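Local coordinates for putative aminooxidase (Propionibacterium acnes, PDB 2BAB), which probably isomerises polyunsaturated fatty acids to conjugated dienoic acids with the help of a bound FAD, at residues R55-A60 / V312-W317; G59-V64 / L198-D203. All blocks are in the same frame, centred on the assembly; numbering follows the deposited sequence.

Contact 1. Residues R55-A60 / V312-W317. With FAD (flavin-adenine dinucleotide), chain E; BU1 (1,4-butanediol), chain G.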
loop_
_atom_site.group_PDB
_atom_site.type_symbol
_atom_site.label_atom_id
_atom_site.label_comp_id
_atom_site.label_asym_id
_atom_site.label_seq_id
_atom_site.Cartn_x
_atom_site.Cartn_y
_atom_site.Cartn_z
ATOM N N ARG A 55 -16.984 -10.674 -7.011
ATOM C CA ARG A 55 -15.873 -9.776 -7.223
ATOM C C ARG A 55 -14.594 -10.420 -6.705
ATOM O O ARG A 55 -14.576 -11.030 -5.623
ATOM C CB ARG A 55 -16.172 -8.403 -6.594
ATOM C CG ARG A 55 -17.351 -7.714 -7.293
ATOM C CD ARG A 55 -17.831 -6.444 -6.640
ATOM N NE ARG A 55 -16.978 -5.309 -6.942
ATOM C CZ ARG A 55 -17.236 -4.062 -6.565
ATOM N NH1 ARG A 55 -18.320 -3.772 -5.856
ATOM N NH2 ARG A 55 -16.403 -3.098 -6.897
ATOM N N TYR A 56 -13.552 -10.339 -7.515
ATOM C CA TYR A 56 -12.206 -10.738 -7.127
ATOM C C TYR A 56 -11.370 -9.486 -6.924
ATOM O O TYR A 56 -11.812 -8.384 -7.247
ATOM C CB TYR A 56 -11.570 -11.668 -8.160
ATOM C CG TYR A 56 -11.384 -11.130 -9.567
ATOM C CD1 TYR A 56 -10.139 -10.690 -10.002
ATOM C CD2 TYR A 56 -12.447 -11.091 -10.474
ATOM C CE1 TYR A 56 -9.955 -10.225 -11.294
ATOM C CE2 TYR A 56 -12.271 -10.612 -11.768
ATOM C CZ TYR A 56 -11.019 -10.197 -12.174
ATOM O OH TYR A 56 -10.813 -9.737 -13.459
ATOM N N GLU A 57 -10.182 -9.666 -6.360
ATOM C CA GLU A 57 -9.294 -8.573 -6.005
ATOM C C GLU A 57 -8.054 -8.519 -6.923
ATOM O O GLU A 57 -7.247 -9.457 -6.966
ATOM C CB GLU A 57 -8.855 -8.689 -4.538
ATOM C CG GLU A 57 -9.984 -8.753 -3.515
ATOM C CD GLU A 57 -10.661 -7.417 -3.274
ATOM O OE1 GLU A 57 -10.671 -6.563 -4.201
ATOM O OE2 GLU A 57 -11.182 -7.218 -2.153
ATOM N N MET A 58 -7.936 -7.422 -7.666
ATOM C CA MET A 58 -6.753 -7.135 -8.476
ATOM C C MET A 58 -5.727 -6.308 -7.689
ATOM O O MET A 58 -4.569 -6.208 -8.077
ATOM C CB MET A 58 -7.142 -6.401 -9.767
ATOM C CG MET A 58 -7.676 -7.324 -10.853
ATOM S SD MET A 58 -6.545 -8.623 -11.373
ATOM C CE MET A 58 -5.104 -7.646 -11.881
ATOM N N GLY A 59 -6.161 -5.737 -6.574
ATOM C CA GLY A 59 -5.308 -4.947 -5.697
ATOM C C GLY A 59 -5.530 -5.372 -4.259
ATOM O O GLY A 59 -5.453 -6.557 -3.946
ATOM N N ALA A 60 -5.838 -4.409 -3.400
ATOM C CA ALA A 60 -6.049 -4.646 -1.982
ATOM C C ALA A 60 -7.130 -5.691 -1.680
ATOM O O ALA A 60 -8.120 -5.817 -2.412
ATOM C CB ALA A 60 -6.366 -3.331 -1.265
ATOM N N VAL A 312 3.223 -15.736 -3.322
ATOM C CA VAL A 312 1.975 -15.992 -2.628
ATOM C C VAL A 312 0.883 -16.060 -3.708
ATOM O O VAL A 312 1.030 -15.466 -4.781
ATOM C CB VAL A 312 1.683 -14.895 -1.551
ATOM C CG1 VAL A 312 1.509 -13.525 -2.207
ATOM C CG2 VAL A 312 0.461 -15.265 -0.694
ATOM N N TYR A 313 -0.164 -16.841 -3.450
ATOM C CA TYR A 313 -1.369 -16.819 -4.296
ATOM C C TYR A 313 -2.600 -16.896 -3.403
ATOM O O TYR A 313 -2.537 -17.459 -2.304
ATOM C CB TYR A 313 -1.344 -17.922 -5.371
ATOM C CG TYR A 313 -1.172 -19.328 -4.827
ATOM C CD1 TYR A 313 -2.268 -20.053 -4.371
ATOM C CD2 TYR A 313 0.096 -19.938 -4.779
ATOM C CE1 TYR A 313 -2.116 -21.335 -3.867
ATOM C CE2 TYR A 313 0.264 -21.223 -4.269
ATOM C CZ TYR A 313 -0.836 -21.914 -3.821
ATOM O OH TYR A 313 -0.688 -23.173 -3.315
ATOM N N TYR A 314 -3.706 -16.344 -3.895
ATOM C CA TYR A 314 -4.883 -16.037 -3.075
ATOM C C TYR A 314 -6.062 -16.916 -3.454
ATOM O O TYR A 314 -6.656 -16.765 -4.516
ATOM C CB TYR A 314 -5.222 -14.547 -3.223
ATOM C CG TYR A 314 -6.472 -14.023 -2.512
ATOM C CD1 TYR A 314 -7.005 -14.662 -1.383
ATOM C CD2 TYR A 314 -7.105 -12.865 -2.962
ATOM C CE1 TYR A 314 -8.147 -14.170 -0.741
ATOM C CE2 TYR A 314 -8.256 -12.359 -2.320
ATOM C CZ TYR A 314 -8.777 -13.029 -1.225
ATOM O OH TYR A 314 -9.895 -12.566 -0.577
ATOM N N HIS A 315 -6.402 -17.807 -2.526
ATOM C CA HIS A 315 -7.595 -18.663 -2.588
ATOM C C HIS A 315 -8.777 -17.915 -1.958
ATOM O O HIS A 315 -8.936 -17.898 -0.733
ATOM C CB HIS A 315 -7.248 -19.940 -1.822
ATOM C CG HIS A 315 -8.311 -20.986 -1.800
ATOM N ND1 HIS A 315 -8.969 -21.335 -0.640
ATOM C CD2 HIS A 315 -8.776 -21.818 -2.764
ATOM C CE1 HIS A 315 -9.795 -22.332 -0.890
ATOM N NE2 HIS A 315 -9.702 -22.644 -2.171
ATOM N N ARG A 316 -9.575 -17.265 -2.799
ATOM C CA ARG A 316 -10.634 -16.365 -2.329
ATOM C C ARG A 316 -11.977 -17.076 -2.169
ATOM O O ARG A 316 -12.626 -16.926 -1.154
ATOM C CB ARG A 316 -10.814 -15.185 -3.305
ATOM C CG ARG A 316 -11.920 -14.178 -2.922
ATOM C CD ARG A 316 -11.700 -12.908 -3.722
ATOM N NE ARG A 316 -12.763 -11.922 -3.628
ATOM C CZ ARG A 316 -12.970 -11.081 -2.609
ATOM N NH1 ARG A 316 -12.218 -11.100 -1.521
ATOM N NH2 ARG A 316 -13.956 -10.205 -2.683
ATOM N N TRP A 317 -12.406 -17.800 -3.199
ATOM C CA TRP A 317 -13.718 -18.452 -3.212
ATOM C C TRP A 317 -13.555 -19.969 -3.143
ATOM O O TRP A 317 -13.403 -20.657 -4.179
ATOM C CB TRP A 317 -14.505 -18.040 -4.472
ATOM C CG TRP A 317 -14.729 -16.563 -4.596
ATOM C CD1 TRP A 317 -14.271 -15.750 -5.592
ATOM C CD2 TRP A 317 -15.520 -15.724 -3.728
ATOM N NE1 TRP A 317 -14.710 -14.459 -5.391
ATOM C CE2 TRP A 317 -15.481 -14.415 -4.262
ATOM C CE3 TRP A 317 -16.259 -15.955 -2.559
ATOM C CZ2 TRP A 317 -16.138 -13.331 -3.654
ATOM C CZ3 TRP A 317 -16.914 -14.889 -1.962
ATOM C CH2 TRP A 317 -16.840 -13.584 -2.500
HETATM P PA FAD E . -3.997 4.804 -5.027
HETATM O O1A FAD E . -4.839 3.667 -4.511
HETATM O O2A FAD E . -2.938 4.412 -6.031
HETATM O O5B FAD E . -4.954 5.893 -5.759
HETATM C C5B FAD E . -4.399 6.882 -6.586
HETATM C C4B FAD E . -5.525 7.513 -7.384
HETATM O O4B FAD E . -5.078 8.675 -8.066
HETATM C C3B FAD E . -6.049 6.536 -8.415
HETATM O O3B FAD E . -7.460 6.591 -8.447
HETATM C C2B FAD E . -5.415 7.032 -9.695
HETATM O O2B FAD E . -6.176 6.666 -10.818
HETATM C C1B FAD E . -5.372 8.544 -9.445
HETATM N N9A FAD E . -4.385 9.279 -10.242
HETATM C C8A FAD E . -3.089 8.913 -10.542
HETATM N N7A FAD E . -2.534 9.906 -11.297
HETATM C C5A FAD E . -3.457 10.889 -11.477
HETATM C C6A FAD E . -3.425 12.115 -12.158
HETATM N N6A FAD E . -2.400 12.433 -12.955
HETATM N N1A FAD E . -4.554 12.908 -12.152
HETATM C C2A FAD E . -5.706 12.509 -11.472
HETATM N N3A FAD E . -5.737 11.296 -10.804
HETATM C C4A FAD E . -4.629 10.499 -10.815
HETATM N N1 FAD E . -3.564 -2.264 1.244
HETATM C C2 FAD E . -4.135 -2.773 2.376
HETATM O O2 FAD E . -4.397 -2.024 3.314
HETATM N N3 FAD E . -4.445 -4.123 2.444
HETATM C C4 FAD E . -4.148 -4.988 1.404
HETATM O O4 FAD E . -4.431 -6.209 1.524
HETATM C C4X FAD E . -3.535 -4.487 0.264
HETATM N N5 FAD E . -3.148 -5.321 -0.769
HETATM C C5X FAD E . -2.737 -4.792 -1.963
HETATM C C6 FAD E . -2.520 -5.640 -3.048
HETATM C C7 FAD E . -2.194 -5.129 -4.294
HETATM C C7M FAD E . -1.972 -6.044 -5.464
HETATM C C8 FAD E . -2.086 -3.758 -4.445
HETATM C C8M FAD E . -1.726 -3.166 -5.785
HETATM C C9 FAD E . -2.305 -2.912 -3.354
HETATM C C9A FAD E . -2.627 -3.406 -2.102
HETATM N N10 FAD E . -2.759 -2.593 -0.971
HETATM C C10 FAD E . -3.263 -3.117 0.189
HETATM C "C1'" FAD E . -2.329 -1.161 -0.935
HETATM C "C2'" FAD E . -3.521 -0.203 -1.034
HETATM O "O2'" FAD E . -4.394 -0.618 -2.079
HETATM C "C3'" FAD E . -2.981 1.212 -1.306
HETATM O "O3'" FAD E . -2.014 1.551 -0.333
HETATM C "C4'" FAD E . -4.064 2.296 -1.321
HETATM O "O4'" FAD E . -5.018 2.022 -2.337
HETATM C "C5'" FAD E . -3.368 3.642 -1.542
HETATM O "O5'" FAD E . -4.332 4.650 -1.714
HETATM P P FAD E . -3.933 6.036 -2.428
HETATM O O1P FAD E . -5.205 6.839 -2.623
HETATM O O2P FAD E . -2.852 6.777 -1.664
HETATM O O3P FAD E . -3.279 5.615 -3.822
HETATM C C1 BU1 G . -19.996 -9.717 -4.969
HETATM C C2 BU1 G . -20.957 -10.844 -4.576
HETATM C C3 BU1 G . -20.833 -11.184 -3.103
HETATM C C4 BU1 G . -21.046 -12.675 -2.820
HETATM O O5 BU1 G . -18.635 -10.174 -4.847
HETATM O O6 BU1 G . -20.982 -12.897 -1.394
HETATM O O HOH W 1 -11.576 -8.554 0.245
#

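Contact 2. Residues G59-V64 / L198-D203. With FAD (flavin-adenine dinucleotide), chain E; BU1 (1,4-butanediol), chain G.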
loop_
_atom_site.group_PDB
_atom_site.type_symbol
_atom_site.label_atom_id
_atom_site.label_comp_id
_atom_site.label_asym_id
_atom_site.label_seq_id
_atom_site.Cartn_x
_atom_site.Cartn_y
_atom_site.Cartn_z
ATOM N N GLY A 59 -6.161 -5.737 -6.574
ATOM C CA GLY A 59 -5.308 -4.947 -5.697
ATOM C C GLY A 59 -5.530 -5.372 -4.259
ATOM O O GLY A 59 -5.453 -6.557 -3.946
ATOM N N ALA A 60 -5.838 -4.409 -3.400
ATOM C CA ALA A 60 -6.049 -4.646 -1.982
ATOM C C ALA A 60 -7.130 -5.691 -1.680
ATOM O O ALA A 60 -8.120 -5.817 -2.412
ATOM C CB ALA A 60 -6.366 -3.331 -1.265
ATOM N N ILE A 61 -6.899 -6.428 -0.592
ATOM C CA ILE A 61 -7.719 -7.568 -0.167
ATOM C C ILE A 61 -8.178 -7.440 1.293
ATOM O O ILE A 61 -9.339 -7.776 1.627
ATOM C CB ILE A 61 -6.883 -8.870 -0.261
ATOM C CG1 ILE A 61 -6.421 -9.115 -1.703
ATOM C CG2 ILE A 61 -7.641 -10.075 0.310
ATOM C CD1 ILE A 61 -5.124 -9.919 -1.792
ATOM N N MET A 62 -7.280 -6.969 2.166
ATOM C CA MET A 62 -7.436 -7.217 3.586
ATOM C C MET A 62 -7.087 -6.053 4.521
ATOM O O MET A 62 -6.455 -5.062 4.138
ATOM C CB MET A 62 -6.656 -8.484 3.983
ATOM C CG MET A 62 -5.167 -8.281 4.170
ATOM S SD MET A 62 -4.288 -9.815 4.446
ATOM C CE MET A 62 -4.318 -10.534 2.803
ATOM N N GLY A 63 -7.541 -6.205 5.753
ATOM C CA GLY A 63 -7.237 -5.272 6.840
ATOM C C GLY A 63 -7.025 -6.036 8.133
ATOM O O GLY A 63 -7.131 -7.263 8.155
ATOM N N VAL A 64 -6.717 -5.312 9.203
ATOM C CA VAL A 64 -6.618 -5.888 10.548
ATOM C C VAL A 64 -7.488 -5.080 11.489
ATOM O O VAL A 64 -7.856 -3.954 11.166
ATOM C CB VAL A 64 -5.145 -5.924 11.090
ATOM C CG1 VAL A 64 -4.298 -6.980 10.353
ATOM C CG2 VAL A 64 -4.498 -4.553 11.051
ATOM N N LEU A 198 -7.939 -11.230 10.194
ATOM C CA LEU A 198 -7.799 -10.417 9.006
ATOM C C LEU A 198 -9.155 -10.138 8.376
ATOM O O LEU A 198 -9.907 -11.054 8.041
ATOM C CB LEU A 198 -6.891 -11.118 7.989
ATOM C CG LEU A 198 -5.420 -11.272 8.411
ATOM C CD1 LEU A 198 -4.703 -12.371 7.636
ATOM C CD2 LEU A 198 -4.684 -9.953 8.269
ATOM N N TRP A 199 -9.432 -8.854 8.189
ATOM C CA TRP A 199 -10.624 -8.403 7.517
ATOM C C TRP A 199 -10.578 -8.694 6.023
ATOM O O TRP A 199 -9.531 -8.555 5.394
ATOM C CB TRP A 199 -10.747 -6.898 7.672
ATOM C CG TRP A 199 -10.974 -6.413 9.055
ATOM C CD1 TRP A 199 -11.194 -7.164 10.178
ATOM C CD2 TRP A 199 -11.096 -5.044 9.451
ATOM N NE1 TRP A 199 -11.402 -6.329 11.265
ATOM C CE2 TRP A 199 -11.360 -5.028 10.843
ATOM C CE3 TRP A 199 -10.995 -3.827 8.768
ATOM C CZ2 TRP A 199 -11.522 -3.843 11.561
ATOM C CZ3 TRP A 199 -11.150 -2.638 9.491
ATOM C CH2 TRP A 199 -11.412 -2.661 10.871
ATOM N N THR A 200 -11.722 -9.072 5.461
ATOM C CA THR A 200 -11.916 -9.113 4.000
ATOM C C THR A 200 -13.373 -8.705 3.707
ATOM O O THR A 200 -14.203 -8.660 4.616
ATOM C CB THR A 200 -11.692 -10.525 3.394
ATOM O OG1 THR A 200 -12.647 -11.423 3.975
ATOM C CG2 THR A 200 -10.209 -11.065 3.562
ATOM N N TRP A 201 -13.667 -8.440 2.437
ATOM C CA TRP A 201 -14.976 -7.940 1.980
ATOM C C TRP A 201 -15.501 -8.751 0.802
ATOM O O TRP A 201 -14.795 -8.927 -0.205
ATOM C CB TRP A 201 -14.854 -6.457 1.593
ATOM C CG TRP A 201 -14.536 -5.624 2.772
ATOM C CD1 TRP A 201 -15.419 -5.014 3.598
ATOM C CD2 TRP A 201 -13.224 -5.341 3.292
ATOM N NE1 TRP A 201 -14.745 -4.351 4.613
ATOM C CE2 TRP A 201 -13.394 -4.532 4.439
ATOM C CE3 TRP A 201 -11.929 -5.714 2.915
ATOM C CZ2 TRP A 201 -12.298 -4.072 5.222
ATOM C CZ3 TRP A 201 -10.830 -5.231 3.664
ATOM C CH2 TRP A 201 -11.033 -4.434 4.821
ATOM N N ALA A 202 -16.743 -9.222 0.934
ATOM C CA ALA A 202 -17.394 -10.029 -0.088
ATOM C C ALA A 202 -17.502 -9.290 -1.410
ATOM O O ALA A 202 -17.337 -9.888 -2.465
ATOM C CB ALA A 202 -18.805 -10.519 0.400
ATOM N N ASP A 203 -17.752 -7.990 -1.328
ATOM C CA ASP A 203 -17.935 -7.116 -2.484
ATOM C C ASP A 203 -16.621 -6.464 -2.930
ATOM O O ASP A 203 -16.594 -5.658 -3.857
ATOM C CB ASP A 203 -18.964 -6.030 -2.133
ATOM C CG ASP A 203 -20.311 -6.628 -1.752
ATOM O OD1 ASP A 203 -20.937 -7.219 -2.651
ATOM O OD2 ASP A 203 -20.706 -6.550 -0.565
HETATM P PA FAD E . -3.997 4.804 -5.027
HETATM O O1A FAD E . -4.839 3.667 -4.511
HETATM O O2A FAD E . -2.938 4.412 -6.031
HETATM O O5B FAD E . -4.954 5.893 -5.759
HETATM C C5B FAD E . -4.399 6.882 -6.586
HETATM C C4B FAD E . -5.525 7.513 -7.384
HETATM O O4B FAD E . -5.078 8.675 -8.066
HETATM C C3B FAD E . -6.049 6.536 -8.415
HETATM O O3B FAD E . -7.460 6.591 -8.447
HETATM C C2B FAD E . -5.415 7.032 -9.695
HETATM O O2B FAD E . -6.176 6.666 -10.818
HETATM C C1B FAD E . -5.372 8.544 -9.445
HETATM N N9A FAD E . -4.385 9.279 -10.242
HETATM C C8A FAD E . -3.089 8.913 -10.542
HETATM N N7A FAD E . -2.534 9.906 -11.297
HETATM C C5A FAD E . -3.457 10.889 -11.477
HETATM C C6A FAD E . -3.425 12.115 -12.158
HETATM N N6A FAD E . -2.400 12.433 -12.955
HETATM N N1A FAD E . -4.554 12.908 -12.152
HETATM C C2A FAD E . -5.706 12.509 -11.472
HETATM N N3A FAD E . -5.737 11.296 -10.804
HETATM C C4A FAD E . -4.629 10.499 -10.815
HETATM N N1 FAD E . -3.564 -2.264 1.244
HETATM C C2 FAD E . -4.135 -2.773 2.376
HETATM O O2 FAD E . -4.397 -2.024 3.314
HETATM N N3 FAD E . -4.445 -4.123 2.444
HETATM C C4 FAD E . -4.148 -4.988 1.404
HETATM O O4 FAD E . -4.431 -6.209 1.524
HETATM C C4X FAD E . -3.535 -4.487 0.264
HETATM N N5 FAD E . -3.148 -5.321 -0.769
HETATM C C5X FAD E . -2.737 -4.792 -1.963
HETATM C C6 FAD E . -2.520 -5.640 -3.048
HETATM C C7 FAD E . -2.194 -5.129 -4.294
HETATM C C7M FAD E . -1.972 -6.044 -5.464
HETATM C C8 FAD E . -2.086 -3.758 -4.445
HETATM C C8M FAD E . -1.726 -3.166 -5.785
HETATM C C9 FAD E . -2.305 -2.912 -3.354
HETATM C C9A FAD E . -2.627 -3.406 -2.102
HETATM N N10 FAD E . -2.759 -2.593 -0.971
HETATM C C10 FAD E . -3.263 -3.117 0.189
HETATM C "C1'" FAD E . -2.329 -1.161 -0.935
HETATM C "C2'" FAD E . -3.521 -0.203 -1.034
HETATM O "O2'" FAD E . -4.394 -0.618 -2.079
HETATM C "C3'" FAD E . -2.981 1.212 -1.306
HETATM O "O3'" FAD E . -2.014 1.551 -0.333
HETATM C "C4'" FAD E . -4.064 2.296 -1.321
HETATM O "O4'" FAD E . -5.018 2.022 -2.337
HETATM C "C5'" FAD E . -3.368 3.642 -1.542
HETATM O "O5'" FAD E . -4.332 4.650 -1.714
HETATM P P FAD E . -3.933 6.036 -2.428
HETATM O O1P FAD E . -5.205 6.839 -2.623
HETATM O O2P FAD E . -2.852 6.777 -1.664
HETATM O O3P FAD E . -3.279 5.615 -3.822
HETATM C C1 BU1 G . -19.996 -9.717 -4.969
HETATM C C2 BU1 G . -20.957 -10.844 -4.576
HETATM C C3 BU1 G . -20.833 -11.184 -3.103
HETATM C C4 BU1 G . -21.046 -12.675 -2.820
HETATM O O5 BU1 G . -18.635 -10.174 -4.847
HETATM O O6 BU1 G . -20.982 -12.897 -1.394
HETATM O O HOH W 1 -11.576 -8.554 0.245
#

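Contact 1. Residues R55-A60 / V312-W317
R316 reaches the backbone of R55 because its side chain, with CG anti to the backbone N (chi1 179°), is extended from CG to NE, then turned at the last torsion (chi4 78°). The guanidinium then takes the carbonyl oxygen of R55 side-on, with two nitrogens on one atom. R316 NE is 2.8 Å from R55 O, in the carbonyl plane and on a lone pair, while R316 NH2, 3.1 Å from R55 O, comes in above that plane. The indole of W317 presents its edge to the same oxygen, adding a weak bond from NE1 at 3.4 Å to R55 O. On the remaining nitrogen, R316 NH1 donates in plane to Y314 OH at 2.9 Å, so the guanidinium is fixed against rotation from both ends. E57 CG sits over one face, toward its rim, 3.8 Å from R316 NH1. The E57 carboxylate stands well out of the guanidinium plane, so attraction between the charges is probably all that acts directly; a water bridges them, 2.8 Å from E57 OE2 and 3.2 Å from R316 NH1. Both oxygens of E57 have other partners, S48 and the amide of T205. Strand 312-315 of the mixed sheet, whose Y314 touches the bound octadecadienoic acid, and the loop residues R316 and W317 after it are thus joined to the segment leading to the flavin, within the flavin-containing amine oxidoreductase fold.

Contact 2. Residues G59-V64 / L198-D203
A single antiparallel bridge, G63 with W199, joins the loop that lines the pyrimidine end of the flavin to the segment between helices 187-195 and 205-215. The two residues form a hydrogen-bonded pair: G63 N donates to W199 O at 3.1 Å, and W199 N returns a bond of 2.8 Å to G63 O. W199 CB lies 3.7 Å from G63 O, and the W201 ring comes, at CZ3, to 4.0 Å from G63 N. The W199 ring lies with one face against the backbone of V64, whose O sits 3.5 Å above the plane, over the ring centre. W201 approaches differently, bringing the edge of its six-membered ring to I61 O, and a water ties the two backbones as well, donating to I61 O and accepting from W201 N. Across the bridge the side chains of L198 and V64 run side by side, pointing the same way, and L198 CD2 also packs on M62 SD at 3.8 Å. Placed between the backbone N and the carbonyl carbon (chi1 80°), M62 CG lies 3.4 Å from FAD O4. I61, M62 and V64 also touch the bound octadecadienoic acid, so the loop touches both cofactor and fatty acid. Its backbone both donates to and accepts from the flavin edge: the amides of I61 and M62 both donate to FAD O4, and FAD N3 donates to M62 O at 2.8 Å.

Overall arrangement
From the N terminus, the chain passes strand 54-55 and enters 55-64, where both contacts begin and G59 and A60 are common to them. Contact 2 closes first, when the chain returns at 198-203 after helix 187-195. Contact 1 closes a longer loop at 312-317, on a strand of the mixed sheet, and contact 2's loop lies within it. The partners of the two contacts also meet: R316 NH2 probably hydrogen-bonds W201 O, and Y314 packs on I61. One water belongs to both contacts, and one butanediol molecule bonds R55 N and A202 O. Together the two contacts tie the flavin-lining loop to the segment between helices 187-195 and 205-215 and to the mixed sheet, beside the bound fatty acid.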